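Cellulase CEL9M (Clostridium cellulolyticum, PDB 1IA6) probably acts as a family 9 endoglucanase, hydrolysing internal beta-1,4-glucosidic linkages in cellulose, lichenin and cereal beta-D-glucans. Local coordinates at residues A161-Y166 and N182-L187; I154-S159 and D211-A216; H4-A9 and Q336-L341; E83-T88 and V422-I427. All blocks are in the same frame, centred on the assembly; numbering follows the deposited sequence.

Contact 1: A161-Y166 and N182-L187; sequences ALTLMY and NAAKEL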
loop_
_atom_site.group_PDB
_atom_site.type_symbol
_atom_site.label_atom_id
_atom_site.label_comp_id
_atom_site.label_asym_id
_atom_site.label_seq_id
_atom_site.Cartn_x
_atom_site.Cartn_y
_atom_site.Cartn_z
ATOM N N ALA A 161 3.804 4.395 9.239
ATOM C CA ALA A 161 4.797 4.378 8.170
ATOM C C ALA A 161 6.090 5.041 8.639
ATOM O O ALA A 161 7.185 4.582 8.309
ATOM C CB ALA A 161 4.255 5.107 6.938
ATOM N N LEU A 162 5.956 6.123 9.405
ATOM C CA LEU A 162 7.114 6.857 9.912
ATOM C C LEU A 162 7.842 6.090 11.014
ATOM O O LEU A 162 9.072 6.123 11.089
ATOM C CB LEU A 162 6.683 8.236 10.421
ATOM C CG LEU A 162 6.308 9.238 9.322
ATOM C CD1 LEU A 162 5.639 10.460 9.940
ATOM C CD2 LEU A 162 7.560 9.634 8.540
ATOM N N THR A 163 7.089 5.402 11.866
ATOM C CA THR A 163 7.703 4.617 12.936
ATOM C C THR A 163 8.448 3.441 12.316
ATOM O O THR A 163 9.544 3.087 12.747
ATOM C CB THR A 163 6.650 4.076 13.913
ATOM O OG1 THR A 163 5.951 5.174 14.507
ATOM C CG2 THR A 163 7.317 3.247 15.021
ATOM N N LEU A 164 7.850 2.830 11.300
ATOM C CA LEU A 164 8.506 1.708 10.639
ATOM C C LEU A 164 9.781 2.189 9.957
ATOM O O LEU A 164 10.771 1.460 9.902
ATOM C CB LEU A 164 7.554 1.049 9.638
ATOM C CG LEU A 164 6.630 0.033 10.317
ATOM C CD1 LEU A 164 5.395 -0.250 9.464
ATOM C CD2 LEU A 164 7.421 -1.236 10.583
ATOM N N MET A 165 9.776 3.420 9.452
ATOM C CA MET A 165 10.979 3.942 8.813
ATOM C C MET A 165 12.062 4.104 9.884
ATOM O O MET A 165 13.234 3.811 9.642
ATOM C CB MET A 165 10.707 5.285 8.126
ATOM C CG MET A 165 11.880 5.766 7.277
ATOM S SD MET A 165 12.347 4.536 6.028
ATOM C CE MET A 165 13.260 5.540 4.864
ATOM N N TYR A 166 11.672 4.567 11.070
ATOM C CA TYR A 166 12.636 4.715 12.156
ATOM C C TYR A 166 13.269 3.347 12.415
ATOM O O TYR A 166 14.488 3.222 12.508
ATOM C CB TYR A 166 11.946 5.206 13.433
ATOM C CG TYR A 166 12.739 4.943 14.699
ATOM C CD1 TYR A 166 13.874 5.695 15.007
ATOM C CD2 TYR A 166 12.372 3.914 15.571
ATOM C CE1 TYR A 166 14.631 5.425 16.156
ATOM C CE2 TYR A 166 13.122 3.635 16.723
ATOM C CZ TYR A 166 14.250 4.396 17.004
ATOM O OH TYR A 166 15.008 4.121 18.121
ATOM N N ASN A 182 9.913 11.171 15.814
ATOM C CA ASN A 182 9.333 12.339 16.470
ATOM C C ASN A 182 8.063 12.776 15.741
ATOM O O ASN A 182 7.069 13.127 16.376
ATOM C CB ASN A 182 10.332 13.498 16.524
ATOM C CG ASN A 182 11.450 13.256 17.525
ATOM O OD1 ASN A 182 11.272 12.524 18.497
ATOM N ND2 ASN A 182 12.599 13.888 17.302
ATOM N N ALA A 183 8.093 12.752 14.413
ATOM C CA ALA A 183 6.914 13.134 13.636
ATOM C C ALA A 183 5.808 12.109 13.865
ATOM O O ALA A 183 4.639 12.466 13.999
ATOM C CB ALA A 183 7.254 13.211 12.149
ATOM N N ALA A 184 6.186 10.835 13.919
ATOM C CA ALA A 184 5.220 9.761 14.132
ATOM C C ALA A 184 4.484 9.936 15.458
ATOM O O ALA A 184 3.282 9.688 15.549
ATOM C CB ALA A 184 5.927 8.410 14.104
ATOM N N LYS A 185 5.210 10.361 16.488
ATOM C CA LYS A 185 4.609 10.564 17.801
ATOM C C LYS A 185 3.599 11.695 17.760
ATOM O O LYS A 185 2.534 11.610 18.371
ATOM C CB LYS A 185 5.682 10.890 18.843
ATOM C CG LYS A 185 6.556 9.718 19.240
ATOM C CD LYS A 185 7.628 10.168 20.221
ATOM C CE LYS A 185 8.511 9.013 20.658
ATOM N NZ LYS A 185 9.587 9.477 21.584
ATOM N N GLU A 186 3.939 12.755 17.034
ATOM C CA GLU A 186 3.058 13.913 16.932
ATOM C C GLU A 186 1.798 13.638 16.120
ATOM O O GLU A 186 0.713 14.087 16.485
ATOM C CB GLU A 186 3.811 15.097 16.326
ATOM C CG GLU A 186 5.071 15.472 17.088
ATOM C CD GLU A 186 5.740 16.712 16.530
ATOM O OE1 GLU A 186 5.719 16.894 15.293
ATOM O OE2 GLU A 186 6.297 17.496 17.325
ATOM N N LEU A 187 1.934 12.904 15.020
ATOM C CA LEU A 187 0.778 12.595 14.185
ATOM C C LEU A 187 -0.187 11.682 14.939
ATOM O O LEU A 187 -1.406 11.813 14.822
ATOM C CB LEU A 187 1.226 11.933 12.878
ATOM C CG LEU A 187 2.082 12.792 11.940
ATOM C CD1 LEU A 187 2.434 11.983 10.699
ATOM C CD2 LEU A 187 1.335 14.057 11.546
#

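Contact 2: I154-S159 and D211-A216; sequences ILSETS and DDLAWA. With CA (calcium ion), chain B.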
loop_
_atom_site.group_PDB
_atom_site.type_symbol
_atom_site.label_atom_id
_atom_site.label_comp_id
_atom_site.label_asym_id
_atom_site.label_seq_id
_atom_site.Cartn_x
_atom_site.Cartn_y
_atom_site.Cartn_z
ATOM N N ILE A 154 -5.966 8.497 8.627
ATOM C CA ILE A 154 -4.862 8.941 7.786
ATOM C C ILE A 154 -3.629 9.249 8.634
ATOM O O ILE A 154 -2.521 8.817 8.317
ATOM C CB ILE A 154 -5.269 10.191 6.976
ATOM C CG1 ILE A 154 -6.394 9.815 6.007
ATOM C CG2 ILE A 154 -4.063 10.759 6.219
ATOM C CD1 ILE A 154 -6.853 10.953 5.112
ATOM N N LEU A 155 -3.832 9.986 9.721
ATOM C CA LEU A 155 -2.739 10.352 10.611
ATOM C C LEU A 155 -2.067 9.121 11.206
ATOM O O LEU A 155 -0.844 9.084 11.342
ATOM C CB LEU A 155 -3.260 11.255 11.737
ATOM C CG LEU A 155 -3.650 12.672 11.313
ATOM C CD1 LEU A 155 -4.379 13.386 12.449
ATOM C CD2 LEU A 155 -2.396 13.435 10.913
ATOM N N SER A 156 -2.864 8.112 11.545
ATOM C CA SER A 156 -2.332 6.895 12.140
ATOM C C SER A 156 -1.543 6.050 11.152
ATOM O O SER A 156 -0.496 5.514 11.502
ATOM C CB SER A 156 -3.460 6.060 12.756
ATOM O OG SER A 156 -4.027 6.737 13.866
ATOM N N GLU A 157 -2.031 5.922 9.923
ATOM C CA GLU A 157 -1.293 5.134 8.945
ATOM C C GLU A 157 0.031 5.823 8.625
ATOM O O GLU A 157 1.053 5.164 8.438
ATOM C CB GLU A 157 -2.110 4.934 7.666
ATOM C CG GLU A 157 -3.252 3.926 7.812
ATOM C CD GLU A 157 -2.800 2.598 8.400
ATOM O OE1 GLU A 157 -1.705 2.122 8.042
ATOM O OE2 GLU A 157 -3.549 2.020 9.213
ATOM N N THR A 158 0.011 7.151 8.574
ATOM C CA THR A 158 1.219 7.916 8.286
ATOM C C THR A 158 2.182 7.756 9.458
ATOM O O THR A 158 3.385 7.595 9.269
ATOM C CB THR A 158 0.886 9.408 8.064
ATOM O OG1 THR A 158 -0.094 9.516 7.024
ATOM C CG2 THR A 158 2.127 10.183 7.648
ATOM N N SER A 159 1.642 7.782 10.672
ATOM C CA SER A 159 2.456 7.607 11.870
ATOM C C SER A 159 3.142 6.240 11.827
ATOM O O SER A 159 4.342 6.126 12.085
ATOM C CB SER A 159 1.577 7.710 13.122
ATOM O OG SER A 159 2.319 7.448 14.305
ATOM N N ASP A 211 -9.128 1.044 14.176
ATOM C CA ASP A 211 -8.182 0.045 13.699
ATOM C C ASP A 211 -6.823 0.699 13.438
ATOM O O ASP A 211 -5.779 0.172 13.825
ATOM C CB ASP A 211 -8.719 -0.615 12.416
ATOM C CG ASP A 211 -9.130 0.400 11.351
ATOM O OD1 ASP A 211 -9.746 1.431 11.696
ATOM O OD2 ASP A 211 -8.856 0.156 10.158
ATOM N N ASP A 212 -6.841 1.858 12.791
ATOM C CA ASP A 212 -5.608 2.570 12.481
ATOM C C ASP A 212 -4.894 3.075 13.735
ATOM O O ASP A 212 -3.673 2.962 13.850
ATOM C CB ASP A 212 -5.928 3.718 11.524
ATOM C CG ASP A 212 -6.603 3.225 10.262
ATOM O OD1 ASP A 212 -5.900 2.705 9.371
ATOM O OD2 ASP A 212 -7.843 3.325 10.175
ATOM N N LEU A 213 -5.649 3.631 14.679
ATOM C CA LEU A 213 -5.046 4.117 15.915
ATOM C C LEU A 213 -4.355 2.980 16.663
ATOM O O LEU A 213 -3.241 3.140 17.163
ATOM C CB LEU A 213 -6.106 4.745 16.824
ATOM C CG LEU A 213 -6.550 6.169 16.487
ATOM C CD1 LEU A 213 -7.753 6.539 17.343
ATOM C CD2 LEU A 213 -5.403 7.142 16.732
ATOM N N ALA A 214 -5.024 1.832 16.741
ATOM C CA ALA A 214 -4.477 0.668 17.435
ATOM C C ALA A 214 -3.204 0.208 16.738
ATOM O O ALA A 214 -2.193 -0.068 17.380
ATOM C CB ALA A 214 -5.500 -0.457 17.453
ATOM N N TRP A 215 -3.270 0.122 15.415
ATOM C CA TRP A 215 -2.137 -0.282 14.590
ATOM C C TRP A 215 -0.936 0.648 14.808
ATOM O O TRP A 215 0.177 0.184 15.062
ATOM C CB TRP A 215 -2.597 -0.285 13.122
ATOM C CG TRP A 215 -1.539 -0.330 12.060
ATOM C CD1 TRP A 215 -1.192 0.690 11.214
ATOM C CD2 TRP A 215 -0.778 -1.472 11.639
ATOM N NE1 TRP A 215 -0.274 0.252 10.290
ATOM C CE2 TRP A 215 -0.002 -1.069 10.527
ATOM C CE3 TRP A 215 -0.680 -2.795 12.089
ATOM C CZ2 TRP A 215 0.862 -1.945 9.859
ATOM C CZ3 TRP A 215 0.181 -3.666 11.422
ATOM C CH2 TRP A 215 0.939 -3.235 10.318
ATOM N N ALA A 216 -1.162 1.956 14.722
ATOM C CA ALA A 216 -0.089 2.925 14.917
ATOM C C ALA A 216 0.487 2.818 16.326
ATOM O O ALA A 216 1.694 2.948 16.526
ATOM C CB ALA A 216 -0.608 4.340 14.671
HETATM CA CA CA B . -9.629 2.213 9.032
HETATM O O HOH W 1 3.219 4.619 14.604
HETATM O O HOH W 2 -7.729 1.817 7.569
HETATM O O HOH W 3 -9.965 3.861 7.332
#

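Contact 3: H4-A9 and Q336-L341; sequences HDYSTA and QVDYIL. With NI (nickel (II) ion), chain D.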
loop_
_atom_site.group_PDB
_atom_site.type_symbol
_atom_site.label_atom_id
_atom_site.label_comp_id
_atom_site.label_asym_id
_atom_site.label_seq_id
_atom_site.Cartn_x
_atom_site.Cartn_y
_atom_site.Cartn_z
ATOM N N HIS A 4 8.850 -21.387 -9.428
ATOM C CA HIS A 4 8.522 -20.004 -9.766
ATOM C C HIS A 4 9.659 -19.062 -9.386
ATOM O O HIS A 4 10.389 -19.311 -8.426
ATOM C CB HIS A 4 7.238 -19.581 -9.045
ATOM C CG HIS A 4 6.000 -20.217 -9.596
ATOM N ND1 HIS A 4 5.381 -19.770 -10.744
ATOM C CD2 HIS A 4 5.287 -21.290 -9.178
ATOM C CE1 HIS A 4 4.340 -20.540 -11.009
ATOM N NE2 HIS A 4 4.261 -21.469 -10.075
ATOM N N ASP A 5 9.808 -17.981 -10.146
ATOM C CA ASP A 5 10.859 -17.001 -9.882
ATOM C C ASP A 5 10.308 -15.864 -9.025
ATOM O O ASP A 5 9.951 -14.801 -9.541
ATOM C CB ASP A 5 11.401 -16.442 -11.202
ATOM C CG ASP A 5 12.627 -15.563 -11.009
ATOM O OD1 ASP A 5 13.058 -15.369 -9.851
ATOM O OD2 ASP A 5 13.164 -15.068 -12.022
ATOM N N TYR A 6 10.241 -16.091 -7.717
ATOM C CA TYR A 6 9.728 -15.085 -6.789
ATOM C C TYR A 6 10.684 -13.905 -6.649
ATOM O O TYR A 6 10.261 -12.788 -6.368
ATOM C CB TYR A 6 9.497 -15.699 -5.407
ATOM C CG TYR A 6 8.532 -16.865 -5.398
ATOM C CD1 TYR A 6 7.197 -16.697 -5.761
ATOM C CD2 TYR A 6 8.960 -18.139 -5.037
ATOM C CE1 TYR A 6 6.312 -17.776 -5.767
ATOM C CE2 TYR A 6 8.086 -19.222 -5.039
ATOM C CZ TYR A 6 6.767 -19.035 -5.405
ATOM O OH TYR A 6 5.910 -20.109 -5.425
ATOM N N SER A 7 11.972 -14.167 -6.844
ATOM C CA SER A 7 12.998 -13.138 -6.739
ATOM C C SER A 7 12.806 -12.016 -7.758
ATOM O O SER A 7 12.836 -10.833 -7.404
ATOM C CB SER A 7 14.382 -13.766 -6.929
ATOM O OG SER A 7 15.404 -12.793 -6.809
ATOM N N THR A 8 12.616 -12.389 -9.021
ATOM C CA THR A 8 12.428 -11.412 -10.083
ATOM C C THR A 8 11.104 -10.675 -9.909
ATOM O O THR A 8 11.014 -9.476 -10.168
ATOM C CB THR A 8 12.467 -12.084 -11.471
ATOM O OG1 THR A 8 13.759 -12.671 -11.677
ATOM C CG2 THR A 8 12.215 -11.060 -12.572
ATOM N N ALA A 9 10.076 -11.389 -9.467
ATOM C CA ALA A 9 8.773 -10.764 -9.259
ATOM C C ALA A 9 8.899 -9.703 -8.167
ATOM O O ALA A 9 8.330 -8.619 -8.277
ATOM C CB ALA A 9 7.740 -11.811 -8.860
ATOM N N GLN A 336 -2.233 -18.545 -3.945
ATOM C CA GLN A 336 -2.642 -17.215 -4.387
ATOM C C GLN A 336 -1.504 -16.526 -5.123
ATOM O O GLN A 336 -1.711 -15.911 -6.170
ATOM C CB GLN A 336 -3.079 -16.363 -3.195
ATOM C CG GLN A 336 -4.203 -16.994 -2.400
ATOM C CD GLN A 336 -5.334 -17.471 -3.291
ATOM O OE1 GLN A 336 -6.045 -16.670 -3.904
ATOM N NE2 GLN A 336 -5.495 -18.785 -3.381
ATOM N N VAL A 337 -0.298 -16.629 -4.575
ATOM C CA VAL A 337 0.861 -16.013 -5.204
ATOM C C VAL A 337 1.137 -16.643 -6.562
ATOM O O VAL A 337 1.339 -15.938 -7.553
ATOM C CB VAL A 337 2.126 -16.165 -4.338
ATOM C CG1 VAL A 337 3.331 -15.621 -5.083
ATOM C CG2 VAL A 337 1.946 -15.428 -3.025
ATOM N N ASP A 338 1.147 -17.972 -6.611
ATOM C CA ASP A 338 1.415 -18.665 -7.867
ATOM C C ASP A 338 0.366 -18.350 -8.927
ATOM O O ASP A 338 0.676 -18.304 -10.116
ATOM C CB ASP A 338 1.506 -20.179 -7.639
ATOM C CG ASP A 338 2.729 -20.569 -6.824
ATOM O OD1 ASP A 338 3.620 -19.712 -6.641
ATOM O OD2 ASP A 338 2.807 -21.728 -6.373
ATOM N N TYR A 339 -0.871 -18.123 -8.495
ATOM C CA TYR A 339 -1.947 -17.786 -9.421
ATOM C C TYR A 339 -1.622 -16.445 -10.076
ATOM O O TYR A 339 -1.735 -16.288 -11.293
ATOM C CB TYR A 339 -3.282 -17.709 -8.671
ATOM C CG TYR A 339 -4.481 -17.415 -9.549
ATOM C CD1 TYR A 339 -4.713 -16.130 -10.040
ATOM C CD2 TYR A 339 -5.386 -18.422 -9.887
ATOM C CE1 TYR A 339 -5.820 -15.853 -10.843
ATOM C CE2 TYR A 339 -6.498 -18.157 -10.690
ATOM C CZ TYR A 339 -6.708 -16.870 -11.165
ATOM O OH TYR A 339 -7.802 -16.594 -11.955
ATOM N N ILE A 340 -1.202 -15.487 -9.257
ATOM C CA ILE A 340 -0.845 -14.156 -9.732
ATOM C C ILE A 340 0.320 -14.207 -10.724
ATOM O O ILE A 340 0.330 -13.483 -11.719
ATOM C CB ILE A 340 -0.472 -13.241 -8.533
ATOM C CG1 ILE A 340 -1.733 -12.928 -7.723
ATOM C CG2 ILE A 340 0.206 -11.959 -9.020
ATOM C CD1 ILE A 340 -1.465 -12.238 -6.400
ATOM N N LEU A 341 1.290 -15.078 -10.454
ATOM C CA LEU A 341 2.464 -15.211 -11.308
ATOM C C LEU A 341 2.238 -15.940 -12.634
ATOM O O LEU A 341 3.107 -15.913 -13.509
ATOM C CB LEU A 341 3.596 -15.893 -10.534
ATOM C CG LEU A 341 4.098 -15.129 -9.305
ATOM C CD1 LEU A 341 5.162 -15.946 -8.580
ATOM C CD2 LEU A 341 4.657 -13.786 -9.734
HETATM NI NI NI D . 3.185 -23.271 -10.250
HETATM O O HOH W 4 2.834 -24.008 -8.314
#

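Contact 4: E83-T88 and V422-I427; sequences ESFDAT and VLAGAI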
loop_
_atom_site.group_PDB
_atom_site.type_symbol
_atom_site.label_atom_id
_atom_site.label_comp_id
_atom_site.label_asym_id
_atom_site.label_seq_id
_atom_site.Cartn_x
_atom_site.Cartn_y
_atom_site.Cartn_z
ATOM N N GLU A 83 15.482 -10.266 5.410
ATOM C CA GLU A 83 16.390 -11.227 4.783
ATOM C C GLU A 83 16.082 -11.433 3.309
ATOM O O GLU A 83 16.991 -11.587 2.491
ATOM C CB GLU A 83 16.320 -12.582 5.499
ATOM C CG GLU A 83 16.857 -12.584 6.922
ATOM C CD GLU A 83 16.124 -11.615 7.830
ATOM O OE1 GLU A 83 14.875 -11.676 7.890
ATOM O OE2 GLU A 83 16.802 -10.794 8.487
ATOM N N SER A 84 14.797 -11.444 2.971
ATOM C CA SER A 84 14.379 -11.638 1.587
ATOM C C SER A 84 14.868 -10.516 0.687
ATOM O O SER A 84 15.246 -10.758 -0.458
ATOM C CB SER A 84 12.854 -11.735 1.497
ATOM O OG SER A 84 12.380 -12.844 2.235
ATOM N N PHE A 85 14.850 -9.287 1.197
ATOM C CA PHE A 85 15.312 -8.148 0.416
ATOM C C PHE A 85 16.841 -8.150 0.304
ATOM O O PHE A 85 17.391 -7.895 -0.769
ATOM C CB PHE A 85 14.840 -6.829 1.043
ATOM C CG PHE A 85 13.344 -6.649 1.041
ATOM C CD1 PHE A 85 12.552 -7.246 2.018
ATOM C CD2 PHE A 85 12.728 -5.876 0.059
ATOM C CE1 PHE A 85 11.166 -7.076 2.021
ATOM C CE2 PHE A 85 11.343 -5.700 0.052
ATOM C CZ PHE A 85 10.562 -6.300 1.033
ATOM N N ASP A 86 17.527 -8.440 1.407
ATOM C CA ASP A 86 18.989 -8.467 1.390
ATOM C C ASP A 86 19.518 -9.525 0.424
ATOM O O ASP A 86 20.369 -9.241 -0.415
ATOM C CB ASP A 86 19.558 -8.762 2.783
ATOM C CG ASP A 86 19.367 -7.617 3.757
ATOM O OD1 ASP A 86 19.227 -6.459 3.312
ATOM O OD2 ASP A 86 19.375 -7.878 4.977
ATOM N N ALA A 87 19.001 -10.743 0.552
ATOM C CA ALA A 87 19.430 -11.863 -0.282
ATOM C C ALA A 87 19.225 -11.652 -1.777
ATOM O O ALA A 87 20.022 -12.131 -2.587
ATOM C CB ALA A 87 18.719 -13.139 0.163
ATOM N N THR A 88 18.165 -10.939 -2.147
ATOM C CA THR A 88 17.877 -10.688 -3.556
ATOM C C THR A 88 18.425 -9.355 -4.050
ATOM O O THR A 88 18.204 -8.980 -5.200
ATOM C CB THR A 88 16.357 -10.724 -3.833
ATOM O OG1 THR A 88 15.691 -9.780 -2.986
ATOM C CG2 THR A 88 15.802 -12.113 -3.570
ATOM N N VAL A 422 3.842 -10.011 0.259
ATOM C CA VAL A 422 3.637 -11.443 0.080
ATOM C C VAL A 422 4.796 -12.084 -0.685
ATOM O O VAL A 422 5.198 -13.207 -0.379
ATOM C CB VAL A 422 2.282 -11.752 -0.634
ATOM C CG1 VAL A 422 2.344 -11.384 -2.103
ATOM C CG2 VAL A 422 1.932 -13.228 -0.455
ATOM N N LEU A 423 5.339 -11.381 -1.674
ATOM C CA LEU A 423 6.465 -11.922 -2.430
ATOM C C LEU A 423 7.694 -12.048 -1.527
ATOM O O LEU A 423 8.450 -13.017 -1.622
ATOM C CB LEU A 423 6.772 -11.039 -3.642
ATOM C CG LEU A 423 5.771 -11.181 -4.796
ATOM C CD1 LEU A 423 6.073 -10.174 -5.893
ATOM C CD2 LEU A 423 5.839 -12.604 -5.345
ATOM N N ALA A 424 7.896 -11.073 -0.648
ATOM C CA ALA A 424 9.032 -11.125 0.269
ATOM C C ALA A 424 8.850 -12.338 1.180
ATOM O O ALA A 424 9.810 -13.050 1.491
ATOM C CB ALA A 424 9.111 -9.841 1.099
ATOM N N GLY A 425 7.611 -12.576 1.597
ATOM C CA GLY A 425 7.329 -13.716 2.452
ATOM C C GLY A 425 7.476 -15.030 1.703
ATOM O O GLY A 425 7.926 -16.027 2.269
ATOM N N ALA A 426 7.099 -15.040 0.429
ATOM C CA ALA A 426 7.199 -16.250 -0.383
ATOM C C ALA A 426 8.654 -16.690 -0.494
ATOM O O ALA A 426 8.965 -17.879 -0.421
ATOM C CB ALA A 426 6.624 -16.000 -1.773
ATOM N N ILE A 427 9.544 -15.722 -0.676
ATOM C CA ILE A 427 10.963 -16.016 -0.793
ATOM C C ILE A 427 11.485 -16.693 0.469
ATOM O O ILE A 427 12.322 -17.592 0.399
ATOM C CB ILE A 427 11.762 -14.722 -1.077
ATOM C CG1 ILE A 427 11.447 -14.240 -2.497
ATOM C CG2 ILE A 427 13.257 -14.968 -0.913
ATOM C CD1 ILE A 427 12.039 -12.897 -2.848
#

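Contact 1: A161-Y166 and N182-L187
Leu162 and Ala184 meet at the tightest point between two successive helices, 152-169 and 174-193, which form an antiparallel helical hairpin in the (alpha/alpha)6 barrel of family 9 glycoside hydrolases. Their axes here pass 8.3 Å apart with 156° between chain directions, a spacing consistent with the small Ala184 at the nearest CA pair. Leu162 covers the most ground. Its CB lies against Ala184 CB at 3.8 Å, while its CD1 branch reaches on between Ala183 and Leu187. At Leu187 the two leucine side chains cross at about a right angle, with the CD1 of Leu162 3.6 Å from the CD1 of Leu187. The CB of Ala183 borders the same Leu162 methyl, and Thr102 of helix 91-107 also touches Leu162, so the leucine reaches between helices 174-193 and 91-107. No hydrogen bond passes between the segments. Thr163 contributes a hydroxyl, but spends it within its own helix on Ser159 O. That bond goes with the torsion that sets OG1 beside the backbone N and anti to the carbonyl carbon (chi1 -60°), and it leaves Thr163 OG1 resting 3.3 Å from the methyl CB of Ala184.

Contact 2: I154-S159 and D211-A216
Ser156 and Ala216 mark where helices 152-169 and 210-224 come together, running nearly parallel at 23° with their segment axes 8.1 Å apart. The CB of Ala216 lodges against the backbone O of Ser156 at 3.4 Å. One turn before Ala216, the CB and backbone O of Asp212 meet the CB of Ser156, whose OG lies 3.2 Å from Leu213 CD2; that hydroxyl is hydrogen-bonded to Ser152 O in its own helix.

The more unusual chemistry lies between Glu157 and Asp212. The Glu157 chain bends at chi2 (-51°), which turns CD aside, and its OE2 approaches Asp212 OD1 to 2.5 Å with the carboxylate planes almost perpendicular. Oxygens this close imply that one acid probably carries a proton and donates it. In this (alpha/alpha)6 barrel Asp212 is a first-shell ligand of a calcium ion, its OD2 2.4 Å from the metal, and Glu157, reaching the other oxygen of Asp212, stands behind it in the second shell. Asp211 grips the ion with both carboxylate oxygens, and Ser208 and Asp257 complete the protein ligands. A calcium-bound water donates to Asp212 OD1 at 2.7 Å, tying the metal to the oxygen that faces Glu157. The ion would be expected to stabilise negative charge on Asp212.

The Glu157 carboxylate approaches the Trp215 indole obliquely, planes 22° apart, with OE1 3.3 Å from NE1. At the far end of the segments, a water donates to both Ser159 OG and Ala216 O, each at 3.0 Å, bridging the helices; Ser159 OG is also hydrogen-bonded to Ala184 O.

Contact 3: H4-A9 and Q336-L341
Asp338 OD1 receives the hydroxyl of Tyr6 in a short hydrogen bond of 2.6 Å, made on the syn lone pair, the side facing OD2. The phenol ring and the carboxylate are nearly coplanar, 16° apart, and OD1 lies in the ring plane at its edge. Asp338 CG stands anti to the carbonyl carbon (chi1 -68°), which places the carbon that bears both oxygens. The imidazole of His4 stacks on the same carboxylate, its CD2 3.4 Å from OD1. Asp338 OD2 has its own partners, a salt bridge to Lys334 and a water that donates to it.

That water is a ligand of a nickel ion, which His4 NE2 binds at 2.1 Å; Ala1 and Asp343 supply further ligands. Asp338 thus acts in the second shell, holding a metal-bound water and stacked against the ligand ring, and the site joins the amino terminus to a distant part of the chain.

Apolar contacts continue the interface. Leu341 divides its branches: CD1 lies 3.5 Å from Tyr6 CE1, and CD2 meets Ala9 CB at 3.8 Å. The CB of His4 covers one face of the phenol ring, toward its rim. Asp5 is the N-cap of helix 6-15, accepting from Thr8 N at 3.1 Å.

Helix 6-15 is thereby joined to helix 327-341, and both lean on helix 413-429, where Tyr6 touches Ile427, Ala9 touches Leu423, and Val337 packs against Val422 and Leu423.

Contact 4: E83-T88 and V422-I427
Ile427 meets Ser84 with CB and CG2 and Thr88 with CD1, and it can be followed outward atom by atom. Its CB lies 3.9 Å from the OG of Ser84. The CG2 branch borders the same serine, close to both CB and OG. The other branch, CG1, stands beside the backbone N and anti to the carbonyl carbon (chi1 -70°), and beyond it CD1 forms the tip of the side chain. There the side chain encounters Thr88 tip to tip, with Ile427 CD1 3.9 Å from Thr88 CG2. Leu10 of helix 6-15 touches both Ile427 and Thr88, so a third helix borders this meeting of methyl groups.

In the (alpha/alpha)6 barrel of the family, this joins the short helix 82-87 to helix 413-429 near the end of the catalytic module. The two cross steeply, at 80°, so contact is concentrated near one point instead of running along the axes. Ser84 and Ala424 bring their CA atoms nearest, 5.5 Å apart. Ser84 OG donates to Ala424 O in a 2.7 Å hydrogen bond, with a C=O to donor angle of 140° and the donor tilted somewhat from the carbonyl plane. A side chain of one helix is thus fastened directly to the backbone of the other.

Phe85 approaches Ala424 with its ring, CE1 lying 3.6 Å from the alanine CB and CZ only slightly farther. Thr88 OG1 turns back to its own segment, donating to Ser84 O at 2.7 Å in the carbonyl plane; it is also hydrogen-bonded to Asn90 ND2.

Helix 152-169 serves both contact 1 and contact 2, whose centres are 10 Å apart; Leu187, packing on Thr158 and Leu155, links them directly. Contacts 3 and 4 form a second neighbourhood, centred 12 Å from each other, where the segments nearest the two ends of the chain meet and helix 413-429 packs on helix 6-15. Contacts 1 and 2 lie across the chain's centre from contact 3. Every touching residue in contacts 1 and 2 is buried, whereas contacts 3 and 4 include partly exposed ones. Contact 1 is almost wholly apolar and contact 4 adds one cross-helix hydrogen bond; contact 2 sets carboxylates directly on calcium, whereas contact 3 gives nickel a histidine and a water held by a second-shell aspartate.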